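Local coordinates for malate Synthase (Haloferax volcanii, PDB 3OYZ) that catalyses the magnesium-dependent condensation of acetyl-CoA with glyoxylate and the hydrolysis of malyl-CoA to malate and CoA in the glyoxylate cycle, at the interface of chains A and B. Residues are numbered along the deposited sequence; one frame, centred on the assembly and turned at random. Chains: chain A/B, Malate Synthase.

Contact 1: the interface of chains A and B. Residues chain A 8, 10, 12, 44, 272; chain B 401, 404-405, 409, 412.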
# COMPACT_ATOMS: atom_id res chain seq x y z
N ARG A 8 -9.39 -14.63 -22.49
CA ARG A 8 -9.62 -13.17 -22.42
C ARG A 8 -8.40 -12.62 -21.72
O ARG A 8 -8.22 -12.77 -20.52
CB ARG A 8 -10.89 -12.70 -21.72
CG ARG A 8 -12.23 -12.61 -22.52
CD ARG A 8 -12.17 -12.10 -23.96
NE ARG A 8 -11.84 -10.68 -24.13
CZ ARG A 8 -12.68 -9.66 -23.99
NH1 ARG A 8 -13.95 -9.88 -23.68
NH2 ARG A 8 -12.24 -8.42 -24.16
N PHE A 10 -8.04 -9.31 -21.45
CA PHE A 10 -8.59 -8.15 -20.72
C PHE A 10 -10.06 -8.41 -20.46
O PHE A 10 -10.72 -8.97 -21.36
CB PHE A 10 -8.51 -6.88 -21.56
CG PHE A 10 -7.10 -6.40 -21.82
CD1 PHE A 10 -6.55 -5.39 -21.04
CD2 PHE A 10 -6.38 -6.89 -22.89
CE1 PHE A 10 -5.27 -4.89 -21.31
CE2 PHE A 10 -5.06 -6.45 -23.12
CZ PHE A 10 -4.51 -5.45 -22.33
N ARG A 12 -13.33 -6.07 -19.10
CA ARG A 12 -13.81 -4.74 -18.71
C ARG A 12 -14.92 -4.83 -17.71
O ARG A 12 -15.03 -3.94 -16.86
CB ARG A 12 -14.39 -3.99 -19.95
CG ARG A 12 -13.33 -3.67 -21.01
CD ARG A 12 -14.01 -3.15 -22.30
NE ARG A 12 -14.69 -4.29 -22.91
CZ ARG A 12 -15.47 -4.18 -23.99
NH1 ARG A 12 -15.66 -2.99 -24.55
NH2 ARG A 12 -15.96 -5.28 -24.55
N ASP A 44 -18.18 -8.47 -20.76
CA ASP A 44 -17.14 -9.46 -21.09
C ASP A 44 -17.29 -10.74 -20.26
O ASP A 44 -17.05 -11.85 -20.72
CB ASP A 44 -15.76 -8.82 -20.83
CG ASP A 44 -15.43 -7.79 -21.85
OD1 ASP A 44 -15.89 -7.94 -23.01
OD2 ASP A 44 -14.70 -6.83 -21.50
N LEU A 272 -11.86 2.24 -23.13
CA LEU A 272 -11.63 2.49 -24.55
C LEU A 272 -11.06 3.89 -24.76
O LEU A 272 -11.52 4.86 -24.18
CB LEU A 272 -12.92 2.23 -25.34
CG LEU A 272 -13.49 0.80 -25.24
CD1 LEU A 272 -14.71 0.67 -26.10
CD2 LEU A 272 -12.53 -0.33 -25.57
N LEU B 401 -5.79 -3.36 -25.33
CA LEU B 401 -7.11 -3.60 -24.84
C LEU B 401 -8.12 -3.49 -25.99
O LEU B 401 -9.01 -4.32 -26.09
CB LEU B 401 -7.46 -2.59 -23.75
CG LEU B 401 -8.96 -2.57 -23.58
CD1 LEU B 401 -9.45 -3.66 -22.71
CD2 LEU B 401 -9.45 -1.28 -22.99
N ASP B 404 -7.83 -6.70 -28.08
CA ASP B 404 -8.44 -7.80 -27.35
C ASP B 404 -9.94 -7.81 -27.50
O ASP B 404 -10.51 -8.88 -27.69
CB ASP B 404 -8.15 -7.78 -25.83
CG ASP B 404 -8.56 -9.07 -25.15
OD1 ASP B 404 -8.09 -10.14 -25.56
OD2 ASP B 404 -9.38 -9.08 -24.21
N VAL B 405 -10.56 -6.65 -27.32
CA VAL B 405 -11.99 -6.44 -27.37
C VAL B 405 -12.54 -6.67 -28.79
O VAL B 405 -13.51 -7.38 -28.98
CB VAL B 405 -12.34 -5.01 -26.95
CG1 VAL B 405 -13.78 -4.73 -27.38
CG2 VAL B 405 -12.23 -4.81 -25.44
N ARG B 409 -14.99 -9.76 -29.24
CA ARG B 409 -16.34 -9.26 -29.14
C ARG B 409 -16.93 -8.93 -30.54
O ARG B 409 -17.23 -7.78 -30.83
CB ARG B 409 -16.40 -8.09 -28.15
CG ARG B 409 -16.16 -8.46 -26.65
CD ARG B 409 -17.15 -9.52 -26.13
NE ARG B 409 -18.57 -9.15 -26.19
CZ ARG B 409 -19.19 -8.41 -25.28
NH1 ARG B 409 -18.52 -7.98 -24.22
NH2 ARG B 409 -20.47 -8.11 -25.39
N GLN B 412 -19.71 -6.43 -31.00
CA GLN B 412 -19.45 -5.05 -30.66
C GLN B 412 -18.80 -4.38 -31.86
O GLN B 412 -18.58 -3.18 -31.80
CB GLN B 412 -18.52 -4.92 -29.43
CG GLN B 412 -19.31 -4.90 -28.12
CD GLN B 412 -18.46 -4.80 -26.83
OE1 GLN B 412 -17.25 -4.58 -26.87
NE2 GLN B 412 -19.13 -4.88 -25.70

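Contact 2: the interface of chains A and B. Residues chain A 277-280; chain B 338-340, 368-370.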
# COMPACT_ATOMS: atom_id res chain seq x y z
N GLY A 277 -9.57 14.28 -29.38
CA GLY A 277 -9.74 15.46 -28.52
C GLY A 277 -8.28 15.58 -28.21
O GLY A 277 -7.49 14.91 -28.90
N SER A 278 -7.90 16.35 -27.19
CA SER A 278 -8.79 17.13 -26.35
C SER A 278 -7.83 17.77 -25.33
O SER A 278 -7.05 17.07 -24.69
CB SER A 278 -9.83 16.18 -25.76
OG SER A 278 -10.45 16.73 -24.63
N TRP A 279 -7.80 19.10 -25.28
CA TRP A 279 -6.94 19.84 -24.35
C TRP A 279 -7.72 20.24 -23.11
O TRP A 279 -8.89 20.59 -23.23
CB TRP A 279 -6.32 21.07 -25.03
CG TRP A 279 -5.12 20.79 -25.91
CD1 TRP A 279 -5.14 20.43 -27.23
CD2 TRP A 279 -3.72 20.81 -25.52
NE1 TRP A 279 -3.85 20.27 -27.70
CE2 TRP A 279 -2.96 20.49 -26.68
CE3 TRP A 279 -3.04 21.09 -24.33
CZ2 TRP A 279 -1.55 20.40 -26.65
CZ3 TRP A 279 -1.67 21.04 -24.30
CH2 TRP A 279 -0.93 20.70 -25.46
N LEU A 280 -7.15 20.17 -21.92
CA LEU A 280 -7.87 20.57 -20.72
C LEU A 280 -7.13 21.72 -20.06
O LEU A 280 -5.89 21.77 -20.11
CB LEU A 280 -8.08 19.41 -19.73
CG LEU A 280 -8.73 18.14 -20.30
CD1 LEU A 280 -8.59 16.95 -19.36
CD2 LEU A 280 -10.20 18.36 -20.65
N SER B 338 -3.30 20.01 -19.91
CA SER B 338 -2.91 18.67 -20.31
C SER B 338 -3.62 18.29 -21.60
O SER B 338 -4.67 18.84 -21.91
CB SER B 338 -3.22 17.64 -19.22
OG SER B 338 -4.46 17.93 -18.60
N TYR B 339 -3.04 17.37 -22.35
CA TYR B 339 -3.68 16.82 -23.51
C TYR B 339 -4.19 15.41 -23.22
O TYR B 339 -3.56 14.64 -22.47
CB TYR B 339 -2.62 16.74 -24.60
CG TYR B 339 -3.21 16.34 -25.90
CD1 TYR B 339 -4.25 17.09 -26.45
CD2 TYR B 339 -2.72 15.25 -26.60
CE1 TYR B 339 -4.81 16.77 -27.67
CE2 TYR B 339 -3.27 14.91 -27.81
CZ TYR B 339 -4.31 15.69 -28.34
OH TYR B 339 -4.90 15.41 -29.54
N VAL B 340 -5.30 15.04 -23.86
CA VAL B 340 -5.95 13.75 -23.67
C VAL B 340 -6.04 13.16 -25.06
O VAL B 340 -6.98 13.45 -25.80
CB VAL B 340 -7.36 13.90 -23.06
CG1 VAL B 340 -8.13 12.57 -23.08
CG2 VAL B 340 -7.27 14.39 -21.63
N GLN B 368 4.25 17.90 -27.56
CA GLN B 368 2.88 18.31 -27.90
C GLN B 368 2.86 19.85 -27.85
O GLN B 368 3.27 20.45 -26.85
CB GLN B 368 1.84 17.70 -26.94
CG GLN B 368 2.17 16.26 -26.54
CD GLN B 368 1.44 15.79 -25.29
OE1 GLN B 368 1.58 16.36 -24.21
NE2 GLN B 368 0.69 14.71 -25.45
N SER B 369 2.41 20.44 -28.97
CA SER B 369 2.33 21.88 -29.28
C SER B 369 0.89 22.37 -29.49
O SER B 369 0.07 21.67 -30.12
CB SER B 369 3.17 22.20 -30.53
OG SER B 369 4.54 21.82 -30.41
N ALA B 370 0.57 23.56 -28.97
CA ALA B 370 -0.78 24.13 -29.04
C ALA B 370 -0.88 25.67 -29.13
O ALA B 370 0.11 26.35 -28.89
CB ALA B 370 -1.62 23.64 -27.87

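Contact 3: the interface of chains A and B. Residues chain A 9-10, 226, 254; chain B 198, 397, 400-401, 404.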
# COMPACT_ATOMS: atom_id res chain seq x y z
N GLU A 9 -7.60 -11.91 -22.50
CA GLU A 9 -6.51 -11.16 -21.96
C GLU A 9 -6.92 -9.94 -21.11
O GLU A 9 -6.24 -9.61 -20.14
CB GLU A 9 -5.64 -10.77 -23.14
CG GLU A 9 -4.30 -10.28 -22.74
CD GLU A 9 -3.48 -10.04 -24.00
OE1 GLU A 9 -3.72 -10.79 -24.97
OE2 GLU A 9 -2.64 -9.12 -24.03
N PHE A 10 -8.04 -9.31 -21.45
CA PHE A 10 -8.59 -8.15 -20.72
C PHE A 10 -10.06 -8.41 -20.46
O PHE A 10 -10.72 -8.97 -21.36
CB PHE A 10 -8.51 -6.88 -21.56
CG PHE A 10 -7.10 -6.40 -21.82
CD1 PHE A 10 -6.55 -5.39 -21.04
CD2 PHE A 10 -6.38 -6.89 -22.89
CE1 PHE A 10 -5.27 -4.89 -21.31
CE2 PHE A 10 -5.06 -6.45 -23.12
CZ PHE A 10 -4.51 -5.45 -22.33
N VAL A 226 -6.07 -11.80 -14.13
CA VAL A 226 -6.57 -10.48 -14.53
C VAL A 226 -7.27 -9.87 -13.33
O VAL A 226 -8.11 -10.59 -12.78
CB VAL A 226 -7.59 -10.68 -15.65
CG1 VAL A 226 -8.24 -9.31 -16.06
CG2 VAL A 226 -6.84 -11.29 -16.79
N LEU A 254 -8.18 -2.98 -14.81
CA LEU A 254 -8.87 -2.40 -15.98
C LEU A 254 -10.29 -2.91 -16.06
O LEU A 254 -11.03 -2.50 -16.96
CB LEU A 254 -8.11 -2.74 -17.27
CG LEU A 254 -6.63 -2.33 -17.34
CD1 LEU A 254 -5.93 -2.67 -18.67
CD2 LEU A 254 -6.34 -0.85 -16.96
N ARG B 198 -0.09 -2.99 -16.57
CA ARG B 198 -1.19 -2.69 -17.53
C ARG B 198 -1.98 -1.43 -17.14
O ARG B 198 -3.17 -1.35 -17.37
CB ARG B 198 -2.13 -3.86 -17.89
CG ARG B 198 -1.32 -5.11 -18.29
CD ARG B 198 -2.05 -6.26 -18.94
NE ARG B 198 -3.23 -6.65 -18.20
CZ ARG B 198 -4.16 -7.45 -18.71
NH1 ARG B 198 -4.01 -7.93 -19.96
NH2 ARG B 198 -5.23 -7.75 -18.00
N THR B 397 -0.86 -0.00 -24.05
CA THR B 397 -1.98 -0.66 -23.34
C THR B 397 -3.39 -0.35 -23.82
O THR B 397 -4.16 -1.28 -24.04
CB THR B 397 -1.86 -0.50 -21.80
OG1 THR B 397 -0.63 -1.14 -21.48
CG2 THR B 397 -3.02 -1.16 -21.06
N SER B 400 -3.73 -2.43 -26.98
CA SER B 400 -3.85 -3.86 -26.71
C SER B 400 -5.21 -4.22 -26.15
O SER B 400 -5.75 -5.25 -26.49
CB SER B 400 -2.78 -4.35 -25.73
OG SER B 400 -1.52 -3.96 -26.24
N LEU B 401 -5.79 -3.36 -25.33
CA LEU B 401 -7.11 -3.60 -24.84
C LEU B 401 -8.12 -3.49 -25.99
O LEU B 401 -9.01 -4.32 -26.09
CB LEU B 401 -7.46 -2.59 -23.75
CG LEU B 401 -8.96 -2.57 -23.58
CD1 LEU B 401 -9.45 -3.66 -22.71
CD2 LEU B 401 -9.45 -1.28 -22.99
N ASP B 404 -7.83 -6.70 -28.08
CA ASP B 404 -8.44 -7.80 -27.35
C ASP B 404 -9.94 -7.81 -27.50
O ASP B 404 -10.51 -8.88 -27.69
CB ASP B 404 -8.15 -7.78 -25.83
CG ASP B 404 -8.56 -9.07 -25.15
OD1 ASP B 404 -8.09 -10.14 -25.56
OD2 ASP B 404 -9.38 -9.08 -24.21
O HOH W 1 -1.81 -7.81 -21.77
O HOH W 2 -5.87 -10.59 -27.07

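Contact 1: the interface of chains A and B
A charged subunit interface joins A:Arg8, A:Arg12 and A:Asp44 to B:Asp404, B:Arg409 and B:Gln412, tying the N-terminal segment and the A:Asp44 loop of one copy of the homotrimer to helix 397-408 of the next and the turn after it. A:Arg8 grips B:Asp404 side-on. Its NE and NH2 both donate to one carboxylate oxygen, and A:Arg8 NH2 lies 2.9 Å from B:Asp404 OD2. The backbone N of A:Phe10 also donates to B:Asp404 OD2, at 3.1 Å. The A:Arg8 nitrogens come in on one side of the carboxylate plane and A:Phe10 N on the other, all well out of it. The CG of B:Asp404 is anti to its backbone N (chi1 -169°), which carries the carboxylate out from the helix to these donors. A:Asp44 is the second hub. A:Arg12 binds it side-on, NE to OD2 and NH2 to OD1. A:Asp44 OD1 also takes A:Arg8 NH1 at 2.8 Å and, across the interface, B:Arg409 NH1 at 2.9 Å. An alanine here would probably leave three arginines without their shared carboxylate and free the A:Arg12 guanidinium to turn. Apolar groups pack beside these bonds. B:Val405 CG2 sits over the A:Arg12 guanidinium, 3.6 Å from A:Arg12 CZ. B:Leu401 CA lies over one face of the A:Phe10 ring, and B:Leu401 CD1 touches A:Phe10 CB at 3.5 Å. A:Arg12 NH2 meets B:Gln412 OE1 tip to tip, at 2.8 Å and 160° at the hydrogen.

Contact 2: the interface of chains A and B
A:Trp279 lies between B:Tyr339 and B:Ala370, with its indole covered on both faces by chain B. On one face the B:Tyr339 side chain crosses that of A:Trp279 at about a right angle. Its ring plane is tilted roughly 45° to the indole and brings B:Tyr339 CD1 over the pyrrole side, 3.4 Å from A:Trp279 NE1. On the opposite face the methyl CB of B:Ala370 sits over the six-membered ring, 3.5 Å from A:Trp279 CZ2. The indole CG is anti to its own carbonyl carbon (chi1 -80°), which sets the ring between B:Tyr339 and B:Ala370. B:Tyr339 has CG anti to the backbone N (chi1 -173°). This sends its phenol along the A:Gly277 to A:Ser278 backbone, where B:Tyr339 OH makes a hydrogen bond with A:Gly277 O at 2.7 Å. Next to the rings, strands 279-281 of chain A and 337-339 of chain B pair antiparallel. A:Leu280 N donates to B:Ser338 O at 2.8 Å, and B:Ser338 N returns a bond to A:Leu280 O at 3.1 Å. B:Val340 N reaches A:Ser278 O at 2.8 Å. A:Leu280 CD1 and B:Val340 CG2 meet at 3.7 Å beside this pairing. The site joins the two subunits by a shared piece of sheet, with the tryptophan clamped against chain B, and so supports the trimer.

Contact 3: the interface of chains A and B
The backbone carbonyl oxygen of A:Glu9 is gripped end-on by B:Arg198. B:Arg198 NH1 donates at 2.8 Å and B:Arg198 NH2 at 3.0 Å to the one atom A:Glu9 O. NH2 approaches in the carbonyl plane, while NH1 stands 49° above it. The same guanidinium stacks on the A:Phe10 ring, the two planes 17° apart. Its NH1 lies over the ring centre, 3.4 Å from the centroid, in a cation-pi contact. The opposite ring face is the one held by helix 397-408, so the phenylalanine is sandwiched between an arginine and a helix backbone. The B:Arg198 chain bends at chi3 (-50°), which lays the guanidinium flat over the ring. Water 1 links B:Arg198 NH1, at 2.9 Å, to A:Glu9 OE2, at 2.7 Å. The other carboxylate oxygen, A:Glu9 OE1, shares water 2 with B:Asp404 OD1, which stands 2.7 Å from that water. The water separates two acidic groups that would probably repel each other. At the rim, A:Phe10 CZ touches B:Ser400 CB, and A:Leu254 CD1 rests near B:Arg198 CB and B:Thr397 CG2. This pocket on chain B receives the aromatic side chain of the N-terminal segment of chain A and holds that segment in place in the trimer.

Contact 1 and contact 3 are two halves of one patch, their C-alpha centres about 7 Å apart. They share A:Phe10, B:Leu401 and B:Asp404, so helix 397-408 of chain B serves both. Contact 2 stands apart, about 27 Å from contact 1 and 25 Å from contact 3 between centres. It uses strand pairing and a clamped tryptophan, where contacts 1 and 3 rely on charged groups and a phenylalanine. Two separate fixings of different kinds would probably limit rocking of one subunit on the other. The centres of contacts 2 and 3 lie about 20 Å and 19 Å from B:Asp388, the predicted proton acceptor, so any influence on the active site is likely to be indirect.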